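Local coordinates for protein Non-reducing end beta-L-arabinofuranosidase (Bacteroides thetaiotaomicron, PDB 5MQO) that probably hydrolyses glycosidic bonds in plant pectin, as a family GH127 glycoside hydrolase of a gut bacterium, at residues L224-F227 and Y228-S232; I326-D329 and I330-K334; T475-E479 and G480-N484. All blocks are in the same frame, centred on the assembly; numbering follows the deposited sequence.

Contact 1 of 3, residues L224-F227 and Y228-S232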
loop_
_atom_site.group_PDB
_atom_site.type_symbol
_atom_site.label_atom_id
_atom_site.label_comp_id
_atom_site.label_asym_id
_atom_site.label_seq_id
_atom_site.Cartn_x
_atom_site.Cartn_y
_atom_site.Cartn_z
ATOM N N LEU A 224 -18.513 -12.976 16.698
ATOM C CA LEU A 224 -17.309 -13.713 16.331
ATOM C C LEU A 224 -16.649 -14.374 17.537
ATOM O O LEU A 224 -16.209 -15.512 17.427
ATOM C CB LEU A 224 -16.265 -12.818 15.692
ATOM C CG LEU A 224 -16.567 -12.107 14.391
ATOM C CD1 LEU A 224 -15.290 -11.429 13.906
ATOM C CD2 LEU A 224 -17.086 -13.092 13.354
ATOM N N CYS A 225 -16.552 -13.686 18.676
ATOM C CA CYS A 225 -15.932 -14.316 19.854
ATOM C C CYS A 225 -16.677 -15.599 20.237
ATOM O O CYS A 225 -16.064 -16.591 20.618
ATOM C CB CYS A 225 -15.856 -13.361 21.053
ATOM S SG CYS A 225 -14.978 -11.809 20.731
ATOM N N HIS A 226 -18.000 -15.574 20.115
ATOM C CA HIS A 226 -18.816 -16.746 20.373
ATOM C C HIS A 226 -18.556 -17.802 19.303
ATOM O O HIS A 226 -18.375 -18.979 19.606
ATOM C CB HIS A 226 -20.297 -16.360 20.411
ATOM C CG HIS A 226 -21.216 -17.495 20.739
ATOM N ND1 HIS A 226 -21.267 -18.072 21.995
ATOM C CD2 HIS A 226 -22.116 -18.166 19.976
ATOM C CE1 HIS A 226 -22.162 -19.043 21.992
ATOM N NE2 HIS A 226 -22.692 -19.123 20.780
ATOM N N PHE A 227 -18.528 -17.371 18.052
ATOM C CA PHE A 227 -18.283 -18.270 16.935
ATOM C C PHE A 227 -16.951 -19.032 17.019
ATOM O O PHE A 227 -16.883 -20.179 16.602
ATOM C CB PHE A 227 -18.340 -17.476 15.645
ATOM C CG PHE A 227 -18.253 -18.312 14.416
ATOM C CD1 PHE A 227 -17.021 -18.720 13.924
ATOM C CD2 PHE A 227 -19.404 -18.668 13.725
ATOM C CE1 PHE A 227 -16.941 -19.479 12.780
ATOM C CE2 PHE A 227 -19.330 -19.441 12.576
ATOM C CZ PHE A 227 -18.094 -19.840 12.100
ATOM N N TYR A 228 -15.894 -18.386 17.520
ATOM C CA TYR A 228 -14.574 -19.024 17.646
ATOM C C TYR A 228 -14.441 -19.815 18.920
ATOM O O TYR A 228 -13.637 -20.716 18.970
ATOM C CB TYR A 228 -13.430 -18.009 17.535
ATOM C CG TYR A 228 -13.210 -17.512 16.108
ATOM C CD1 TYR A 228 -12.583 -18.326 15.140
ATOM C CD2 TYR A 228 -13.640 -16.230 15.708
ATOM C CE1 TYR A 228 -12.388 -17.876 13.825
ATOM C CE2 TYR A 228 -13.447 -15.771 14.401
ATOM C CZ TYR A 228 -12.821 -16.592 13.456
ATOM O OH TYR A 228 -12.635 -16.131 12.165
ATOM N N GLU A 229 -15.228 -19.491 19.941
ATOM C CA GLU A 229 -15.270 -20.282 21.180
ATOM C C GLU A 229 -16.088 -21.583 21.064
ATOM O O GLU A 229 -16.040 -22.412 21.965
ATOM C CB GLU A 229 -15.824 -19.430 22.337
ATOM C CG GLU A 229 -14.858 -18.372 22.880
ATOM C CD GLU A 229 -15.496 -17.416 23.897
ATOM O OE1 GLU A 229 -16.515 -17.769 24.538
ATOM O OE2 GLU A 229 -14.972 -16.290 24.058
ATOM N N THR A 230 -16.822 -21.760 19.964
ATOM C CA THR A 230 -17.899 -22.759 19.865
ATOM C C THR A 230 -17.753 -23.690 18.663
ATOM O O THR A 230 -17.862 -24.902 18.822
ATOM C CB THR A 230 -19.273 -22.046 19.808
ATOM O OG1 THR A 230 -19.462 -21.299 21.015
ATOM C CG2 THR A 230 -20.432 -23.023 19.662
ATOM N N ALA A 231 -17.538 -23.112 17.477
ATOM C CA ALA A 231 -17.232 -23.853 16.234
ATOM C C ALA A 231 -16.009 -24.771 16.311
ATOM O O ALA A 231 -15.195 -24.701 17.243
ATOM C CB ALA A 231 -17.065 -22.886 15.062
ATOM N N SER A 232 -15.893 -25.623 15.294
ATOM C CA SER A 232 -14.903 -26.699 15.283
ATOM C C SER A 232 -13.485 -26.207 14.978
ATOM O O SER A 232 -13.285 -25.383 14.078
ATOM C CB SER A 232 -15.308 -27.793 14.292
ATOM O OG SER A 232 -15.553 -27.237 13.018
#
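Tyr-228 lies against Leu-224 one helical turn back. Its CG stands beside its own backbone N and anti to the carbonyl carbon (chi1 -74°), which turns the side chain back along the helix. CB comes to 3.7 Å from Leu-224 O, the carbonyl that accepts Tyr-228 N in a normal helical bond. Further out, Tyr-228 CD2 comes closest to that oxygen, at 3.2 Å, and CE2 packs 4.3 Å from Leu-224 CB. At the tip, OH is hydrogen-bonded to ND1 of His-244. The face of the tyrosine ring takes the edge of Phe-227 in a T-shaped pair, centroids 5.8 Å apart and planes at 77°. Ala-231 CB in turn sits over one face of the Phe-227 ring, toward its rim, 4.1 Å from CE1. On the exposed side Thr-230 bends its hydroxyl back, OG1 donating to His-226 O over 2.9 Å, while Ala-231 N bonds to Phe-227 O. Glu-229 OE2 forms a salt bridge with Arg-259 on helix 258-270. This is the C-terminal end of helix 212-230, one of the helices of the GH127 catalytic domain, whose clan is built on an (alpha/alpha)6 barrel.

Contact 2 of 3, residues I326-D329 and I330-K334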
loop_
_atom_site.group_PDB
_atom_site.type_symbol
_atom_site.label_atom_id
_atom_site.label_comp_id
_atom_site.label_asym_id
_atom_site.label_seq_id
_atom_site.Cartn_x
_atom_site.Cartn_y
_atom_site.Cartn_z
ATOM N N ILE A 326 10.646 -12.543 8.039
ATOM C CA ILE A 326 9.622 -12.583 6.983
ATOM C C ILE A 326 9.682 -11.263 6.183
ATOM O O ILE A 326 9.618 -11.275 4.950
ATOM C CB ILE A 326 8.197 -12.837 7.561
ATOM C CG1 ILE A 326 8.138 -14.209 8.187
ATOM C CG2 ILE A 326 7.120 -12.799 6.477
ATOM C CD1 ILE A 326 6.839 -14.499 8.911
ATOM N N TRP A 327 9.790 -10.136 6.885
ATOM C CA TRP A 327 9.844 -8.843 6.211
ATOM C C TRP A 327 11.073 -8.877 5.334
ATOM O O TRP A 327 10.999 -8.627 4.147
ATOM C CB TRP A 327 9.900 -7.670 7.206
ATOM C CG TRP A 327 10.091 -6.346 6.549
ATOM C CD1 TRP A 327 9.126 -5.539 6.042
ATOM C CD2 TRP A 327 11.335 -5.680 6.324
ATOM N NE1 TRP A 327 9.692 -4.402 5.492
ATOM C CE2 TRP A 327 11.052 -4.471 5.655
ATOM C CE3 TRP A 327 12.672 -5.990 6.618
ATOM C CZ2 TRP A 327 12.074 -3.556 5.280
ATOM C CZ3 TRP A 327 13.690 -5.078 6.238
ATOM C CH2 TRP A 327 13.378 -3.883 5.578
ATOM N N ASN A 328 12.182 -9.252 5.939
ATOM C CA ASN A 328 13.440 -9.381 5.258
ATOM C C ASN A 328 13.368 -10.253 4.004
ATOM O O ASN A 328 13.895 -9.880 2.978
ATOM C CB ASN A 328 14.474 -9.964 6.233
ATOM C CG ASN A 328 15.888 -9.785 5.750
ATOM O OD1 ASN A 328 16.440 -10.649 5.042
ATOM N ND2 ASN A 328 16.487 -8.634 6.113
ATOM N N ASP A 329 12.718 -11.406 4.106
ATOM C CA ASP A 329 12.532 -12.357 2.984
ATOM C C ASP A 329 11.780 -11.720 1.805
ATOM O O ASP A 329 12.236 -11.733 0.664
ATOM C CB ASP A 329 11.743 -13.587 3.449
ATOM C CG ASP A 329 11.639 -14.648 2.364
ATOM O OD1 ASP A 329 12.572 -14.732 1.533
ATOM O OD2 ASP A 329 10.633 -15.399 2.333
ATOM N N ILE A 330 10.643 -11.132 2.110
ATOM C CA ILE A 330 9.886 -10.395 1.148
ATOM C C ILE A 330 10.730 -9.332 0.430
ATOM O O ILE A 330 10.782 -9.278 -0.798
ATOM C CB ILE A 330 8.671 -9.709 1.833
ATOM C CG1 ILE A 330 7.618 -10.749 2.267
ATOM C CG2 ILE A 330 8.023 -8.707 0.896
ATOM C CD1 ILE A 330 6.707 -10.291 3.382
ATOM N N VAL A 331 11.378 -8.476 1.195
ATOM C CA VAL A 331 11.890 -7.228 0.659
ATOM C C VAL A 331 13.208 -7.432 -0.051
ATOM O O VAL A 331 13.496 -6.758 -1.037
ATOM C CB VAL A 331 11.996 -6.172 1.791
ATOM C CG1 VAL A 331 13.024 -5.086 1.501
ATOM C CG2 VAL A 331 10.622 -5.568 2.035
ATOM N N THR A 332 14.030 -8.338 0.440
ATOM C CA THR A 332 15.313 -8.563 -0.213
ATOM C C THR A 332 15.252 -9.723 -1.259
ATOM O O THR A 332 16.216 -9.941 -2.036
ATOM C CB THR A 332 16.388 -8.797 0.857
ATOM O OG1 THR A 332 16.162 -10.048 1.494
ATOM C CG2 THR A 332 16.360 -7.656 1.903
ATOM N N ARG A 333 14.153 -10.482 -1.280
ATOM C CA ARG A 333 14.135 -11.702 -2.089
ATOM C C ARG A 333 12.895 -11.983 -2.893
ATOM O O ARG A 333 12.994 -12.749 -3.844
ATOM C CB ARG A 333 14.486 -12.939 -1.243
ATOM C CG ARG A 333 15.675 -12.740 -0.305
ATOM C CD ARG A 333 16.317 -14.055 0.106
ATOM N NE ARG A 333 15.317 -14.952 0.649
ATOM C CZ ARG A 333 15.504 -16.245 0.904
ATOM N NH1 ARG A 333 16.690 -16.815 0.692
ATOM N NH2 ARG A 333 14.488 -16.977 1.381
ATOM N N LYS A 334 11.746 -11.410 -2.541
ATOM C CA LYS A 334 10.478 -11.815 -3.144
ATOM C C LYS A 334 9.503 -10.678 -3.470
ATOM O O LYS A 334 8.292 -10.900 -3.524
ATOM C CB LYS A 334 9.796 -12.802 -2.207
ATOM C CG LYS A 334 10.556 -14.084 -2.031
ATOM C CD LYS A 334 9.744 -15.069 -1.221
ATOM C CE LYS A 334 10.603 -16.235 -0.753
ATOM N NZ LYS A 334 9.772 -17.111 0.115
#
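Asp-329 joins Arg-333 and Lys-334 in a salt-bridge network, each carboxylate oxygen taking a different partner. Arg-333 grips OD1 of Asp-329 side-on with two nitrogens: NE at 2.9 Å, nearly along the C-O axis of OD1, and NH2 at 3.0 Å, from above the carboxylate plane. OD1 lies in the guanidinium plane, although the two flat groups are turned 57° apart. On the other oxygen, Lys-334 NZ meets the syn lone pair of Asp-329 OD2 at 2.9 Å, and the backbone N of Ala-293 also donates to OD2. With CG anti to its own nitrogen (chi1 -175°), Asp-329 extends its carboxylate toward the C-terminal end of the helix, where Arg-333 and Lys-334 lie. This buried charge is thus matched on both oxygens, which would be expected to keep it ionised.

Asn-328 O is doubly used: Thr-332 N and Thr-332 OG1 reach it from opposite faces of its plane, the hydroxyl at 2.7 Å. Ile-330 N gives a nearly straight bond to Ile-326 O (178°), and Val-331 N bonds to Trp-327 O. Val-331 CG2 rests over the five-membered ring of Trp-327 in a CH-pi contact, 4.0 Å from its centroid, while the indole NE1 is satisfied by Asn-392 OD1.

At this C-terminal end of helix 317-333, Trp-327 and Val-331 face helix 402-416, and Ile-326 and Ile-330 pack on helix 297-314.

Contact 3 of 3, residues T475-E479 and G480-N484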
loop_
_atom_site.group_PDB
_atom_site.type_symbol
_atom_site.label_atom_id
_atom_site.label_comp_id
_atom_site.label_asym_id
_atom_site.label_seq_id
_atom_site.Cartn_x
_atom_site.Cartn_y
_atom_site.Cartn_z
ATOM N N THR A 475 3.247 10.536 11.540
ATOM C CA THR A 475 2.927 9.894 12.807
ATOM C C THR A 475 3.371 10.780 13.946
ATOM O O THR A 475 4.135 11.729 13.753
ATOM C CB THR A 475 3.654 8.558 12.948
ATOM O OG1 THR A 475 5.039 8.768 12.662
ATOM C CG2 THR A 475 3.066 7.488 11.992
ATOM N N LEU A 476 2.935 10.433 15.144
ATOM C CA LEU A 476 3.342 11.150 16.363
ATOM C C LEU A 476 4.061 10.219 17.327
ATOM O O LEU A 476 3.975 8.989 17.208
ATOM C CB LEU A 476 2.122 11.724 17.082
ATOM C CG LEU A 476 1.020 12.367 16.231
ATOM C CD1 LEU A 476 -0.250 12.543 17.051
ATOM C CD2 LEU A 476 1.492 13.700 15.647
ATOM N N SER A 477 4.759 10.838 18.279
ATOM C CA SER A 477 5.261 10.160 19.481
ATOM C C SER A 477 5.411 11.227 20.548
ATOM O O SER A 477 5.135 12.386 20.280
ATOM C CB SER A 477 6.574 9.414 19.207
ATOM O OG SER A 477 7.682 10.266 19.051
ATOM N N PRO A 478 5.818 10.853 21.765
ATOM C CA PRO A 478 6.040 11.902 22.779
ATOM C C PRO A 478 7.180 12.893 22.448
ATOM O O PRO A 478 7.131 14.047 22.883
ATOM C CB PRO A 478 6.357 11.103 24.055
ATOM C CG PRO A 478 5.732 9.774 23.818
ATOM C CD PRO A 478 5.926 9.508 22.351
ATOM N N GLU A 479 8.171 12.440 21.679
ATOM C CA GLU A 479 9.271 13.279 21.200
ATOM C C GLU A 479 8.892 14.375 20.196
ATOM O O GLU A 479 9.633 15.350 20.061
ATOM C CB GLU A 479 10.353 12.394 20.570
ATOM C CG GLU A 479 11.166 11.568 21.555
ATOM C CD GLU A 479 12.364 10.894 20.881
ATOM O OE1 GLU A 479 12.404 9.642 20.881
ATOM O OE2 GLU A 479 13.266 11.608 20.343
ATOM N N GLY A 480 7.780 14.216 19.478
ATOM C CA GLY A 480 7.374 15.173 18.438
ATOM C C GLY A 480 6.589 14.565 17.272
ATOM O O GLY A 480 5.840 13.617 17.463
ATOM N N ILE A 481 6.787 15.121 16.070
ATOM C CA ILE A 481 6.024 14.810 14.851
ATOM C C ILE A 481 6.917 14.355 13.681
ATOM O O ILE A 481 7.921 14.995 13.357
ATOM C CB ILE A 481 5.263 16.065 14.398
ATOM C CG1 ILE A 481 4.320 16.496 15.529
ATOM C CG2 ILE A 481 4.532 15.841 13.064
ATOM C CD1 ILE A 481 3.611 17.803 15.286
ATOM N N TYR A 482 6.496 13.281 13.011
ATOM C CA TYR A 482 7.270 12.669 11.932
ATOM C C TYR A 482 6.638 12.902 10.574
ATOM O O TYR A 482 5.459 12.592 10.383
ATOM C CB TYR A 482 7.378 11.171 12.183
ATOM C CG TYR A 482 8.113 10.832 13.455
ATOM C CD1 TYR A 482 7.491 10.980 14.703
ATOM C CD2 TYR A 482 9.427 10.364 13.424
ATOM C CE1 TYR A 482 8.156 10.659 15.879
ATOM C CE2 TYR A 482 10.103 10.048 14.602
ATOM C CZ TYR A 482 9.472 10.202 15.825
ATOM O OH TYR A 482 10.129 9.894 16.982
ATOM N N CYS A 483 7.413 13.442 9.632
ATOM C CA CYS A 483 6.937 13.553 8.251
ATOM C C CYS A 483 7.332 12.279 7.488
ATOM O O CYS A 483 8.506 12.078 7.156
ATOM C CB CYS A 483 7.481 14.806 7.558
ATOM S SG CYS A 483 7.210 16.333 8.494
ATOM N N ASN A 484 6.330 11.449 7.206
ATOM C CA ASN A 484 6.520 10.190 6.537
ATOM C C ASN A 484 6.220 10.201 5.035
ATOM O O ASN A 484 7.044 9.749 4.254
ATOM C CB ASN A 484 5.681 9.145 7.249
ATOM C CG ASN A 484 6.236 8.821 8.612
ATOM O OD1 ASN A 484 7.388 8.454 8.720
ATOM N ND2 ASN A 484 5.431 8.963 9.650
#
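Thr-475 and Tyr-482 form a hydrogen-bonded antiparallel pair, with Tyr-482 N to Thr-475 O at 2.9 Å and Thr-475 N to Tyr-482 O at 3.2 Å. Nearer the turn, Ser-477 N donates to Gly-480 O at 3.1 Å. The chain reverses through a type I turn from Ser-477 to Gly-480, whose backbone angles leave no room for a CB beside Glu-479 O.

Among side chains, Ser-477 OG and Tyr-482 OH share a hydrogen bond of 3.2 Å. Tyr-482 CG stands beside its own backbone N (chi1 -63°), laying the ring along strand 475-477 with its edge toward Thr-475 O and Ser-477 OG. Asn-484 ND2 donates in its amide plane to Thr-475 OG1 at 3.0 Å, while its OD1 is held by Tyr-560 OH. A phenylalanine in place of Tyr-482 lacks the hydroxyl, and Ser-477 OG would probably lose its tie to the ring and turn more freely.

On the opposite face from Tyr-482, Leu-476 and Ile-481 lie side by side, Leu-476 CD2 4.0 Å from Ile-481 CG1.

The hairpin supplies two adjacent inner strands of a five-stranded mixed sheet, between strand 37-38 and the parallel strand 529-535. The Tyr-482 ring stacks with Phe-532 and meets Tyr-560 edge-to-face; Thr-475 and Asn-484 touch helix 382-399.

In the fold
The three contacts do not touch one another and follow in series along the chain. Contacts 1 and 2 each lie at the C-terminal end of a helix of the GH127 catalytic domain; contact 3 is a hairpin in a beta sheet. Contact 1 is the most peripheral, centred 31 Å from the middle of the chain, against 16 Å for contact 2 and 21 Å for contact 3. Chemistry follows place: an aromatic pair and exposed polar residues finish the outer helix, a largely buried charge network closes the inner one, and strand bonds with uncharged hydroxyl and amide links hold the hairpin. Contacts 2 and 3 come closest, nearest atoms about 13 Å apart, and both reach helix 382-399.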